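Local coordinates for protein peptidoglycan D,D-transpeptidase FtsI (PDB 6SYN) that probably cross-links peptidoglycan peptide stems as a penicillin-sensitive class B D,D-transpeptidase of the bacterial periplasm, at residues Thr245-Pro250 and Met367-Gln372. Residues are numbered along the deposited sequence; the frame is centred on the assembly and turned at random.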
loop_
_atom_site.group_PDB
_atom_site.type_symbol
_atom_site.label_atom_id
_atom_site.label_comp_id
_atom_site.label_asym_id
_atom_site.label_seq_id
_atom_site.Cartn_x
_atom_site.Cartn_y
_atom_site.Cartn_z
ATOM N N THR A 245 -0.732 7.932 -0.280
ATOM C CA THR A 245 -0.115 9.245 0.071
ATOM C C THR A 245 1.384 9.265 -0.261
ATOM O O THR A 245 1.838 10.291 -0.798
ATOM C CB THR A 245 -0.396 9.657 1.524
ATOM O OG1 THR A 245 0.370 8.830 2.399
ATOM C CG2 THR A 245 -1.861 9.572 1.892
ATOM N N ASP A 246 2.149 8.223 0.059
ATOM C CA ASP A 246 3.536 8.122 -0.462
ATOM C C ASP A 246 3.443 8.222 -1.986
ATOM O O ASP A 246 2.712 7.401 -2.583
ATOM C CB ASP A 246 4.236 6.811 -0.090
ATOM C CG ASP A 246 4.871 6.763 1.291
ATOM O OD1 ASP A 246 5.077 7.838 1.900
ATOM O OD2 ASP A 246 5.180 5.642 1.734
ATOM N N ILE A 247 4.113 9.197 -2.596
ATOM C CA ILE A 247 4.360 9.181 -4.068
ATOM C C ILE A 247 5.864 8.977 -4.271
ATOM O O ILE A 247 6.654 9.681 -3.626
ATOM C CB ILE A 247 3.770 10.404 -4.809
ATOM C CG1 ILE A 247 4.689 11.632 -4.822
ATOM C CG2 ILE A 247 2.375 10.731 -4.291
ATOM C CD1 ILE A 247 4.854 12.335 -3.503
ATOM N N PHE A 248 6.223 7.975 -5.072
ATOM C CA PHE A 248 7.614 7.508 -5.292
ATOM C C PHE A 248 7.921 7.480 -6.787
ATOM O O PHE A 248 6.995 7.230 -7.591
ATOM C CB PHE A 248 7.814 6.082 -4.772
ATOM C CG PHE A 248 7.745 5.906 -3.277
ATOM C CD1 PHE A 248 8.544 6.659 -2.431
ATOM C CD2 PHE A 248 6.910 4.952 -2.718
ATOM C CE1 PHE A 248 8.484 6.486 -1.055
ATOM C CE2 PHE A 248 6.863 4.768 -1.345
ATOM C CZ PHE A 248 7.648 5.537 -0.515
ATOM N N GLU A 249 9.194 7.672 -7.133
ATOM C CA GLU A 249 9.734 7.334 -8.474
ATOM C C GLU A 249 9.626 5.817 -8.668
ATOM O O GLU A 249 10.108 5.036 -7.843
ATOM C CB GLU A 249 11.143 7.913 -8.617
ATOM C CG GLU A 249 11.130 9.427 -8.735
ATOM C CD GLU A 249 12.326 10.047 -9.435
ATOM O OE1 GLU A 249 13.398 10.131 -8.802
ATOM O OE2 GLU A 249 12.183 10.448 -10.610
ATOM N N PRO A 250 8.932 5.353 -9.737
ATOM C CA PRO A 250 8.681 3.924 -9.948
ATOM C C PRO A 250 9.923 3.093 -10.299
ATOM O O PRO A 250 9.894 1.898 -10.080
ATOM C CB PRO A 250 7.683 3.879 -11.115
ATOM C CG PRO A 250 7.897 5.185 -11.838
ATOM C CD PRO A 250 8.289 6.181 -10.765
ATOM N N MET A 367 6.501 10.715 -10.164
ATOM C CA MET A 367 6.223 10.202 -8.802
ATOM C C MET A 367 4.794 9.653 -8.773
ATOM O O MET A 367 3.879 10.343 -9.245
ATOM C CB MET A 367 6.429 11.313 -7.770
ATOM C CG MET A 367 7.807 11.945 -7.883
ATOM S SD MET A 367 8.420 12.644 -6.330
ATOM C CE MET A 367 10.118 12.072 -6.358
ATOM N N VAL A 368 4.645 8.423 -8.285
ATOM C CA VAL A 368 3.407 7.599 -8.395
ATOM C C VAL A 368 3.127 6.996 -7.019
ATOM O O VAL A 368 4.107 6.740 -6.283
ATOM C CB VAL A 368 3.570 6.506 -9.471
ATOM C CG1 VAL A 368 4.122 7.075 -10.776
ATOM C CG2 VAL A 368 4.440 5.358 -8.985
ATOM N N THR A 369 1.852 6.787 -6.678
ATOM C CA THR A 369 1.454 6.052 -5.447
ATOM C C THR A 369 1.652 4.563 -5.716
ATOM O O THR A 369 1.637 4.134 -6.870
ATOM C CB THR A 369 0.027 6.383 -4.989
ATOM O OG1 THR A 369 -0.898 5.895 -5.961
ATOM C CG2 THR A 369 -0.196 7.863 -4.767
ATOM N N PRO A 370 1.929 3.745 -4.676
ATOM C CA PRO A 370 1.869 2.287 -4.807
ATOM C C PRO A 370 0.566 1.790 -5.455
ATOM O O PRO A 370 0.633 0.905 -6.292
ATOM C CB PRO A 370 2.001 1.831 -3.349
ATOM C CG PRO A 370 2.911 2.879 -2.743
ATOM C CD PRO A 370 2.431 4.177 -3.362
ATOM N N LEU A 371 -0.573 2.386 -5.086
ATOM C CA LEU A 371 -1.903 2.054 -5.663
ATOM C C LEU A 371 -1.889 2.315 -7.177
ATOM O O LEU A 371 -2.454 1.479 -7.928
ATOM C CB LEU A 371 -2.999 2.868 -4.967
ATOM C CG LEU A 371 -4.411 2.639 -5.508
ATOM C CD1 LEU A 371 -4.800 1.166 -5.430
ATOM C CD2 LEU A 371 -5.433 3.500 -4.781
ATOM N N GLN A 372 -1.266 3.416 -7.612
ATOM C CA GLN A 372 -1.167 3.786 -9.048
ATOM C C GLN A 372 -0.381 2.700 -9.789
ATOM O O GLN A 372 -0.792 2.329 -10.909
ATOM C CB GLN A 372 -0.525 5.162 -9.214
ATOM C CG GLN A 372 -1.528 6.305 -9.170
ATOM C CD GLN A 372 -0.872 7.626 -9.481
ATOM O OE1 GLN A 372 0.220 7.914 -9.001
ATOM N NE2 GLN A 372 -1.538 8.433 -10.293
#
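Met-367 and Ile-247 cross obliquely beside a single antiparallel bridge, CG1 of Ile-247 lying 3.4 Å from CB of Met-367. Ile-247 CG1 sits between its own backbone N and carbonyl carbon (chi1 86°), a crowded position that turns this branch to Met-367 while CG2 meets the methyl CG2 of Thr-369. The flexible Met-367 chain bends at chi3 and brings CE 3.7 Å from CG of Glu-249, touching the aliphatic part of that residue; the buried carboxylate beyond is held by Gly-365 N and Tyr-452 OH. Beneath these side chains, Phe-248 and Val-368 form the hydrogen-bonded pair. Phe-248 N reaches Val-368 O at 2.7 Å, almost straight at 173°, and Val-368 N returns the bond to Phe-248 O. Phe-248 CB points away from 367-372 overall, and its side chain packs on Leu-457 and Tyr-459 of strand 455-464. Thr-369 then starts helix 370-381: its OG1 accepts from Gln-372 N (3.0 Å), and Gln-372 OE1 accepts from Thr-369 N on an in-plane lone pair. Pro-370 suits the first turn, where an N-H would find no helix carbonyl. This bridge, followed by a capping box, joins the loop leading to Ser-252 of the SxxK motif to a helix start within the penicillin-binding transpeptidase fold.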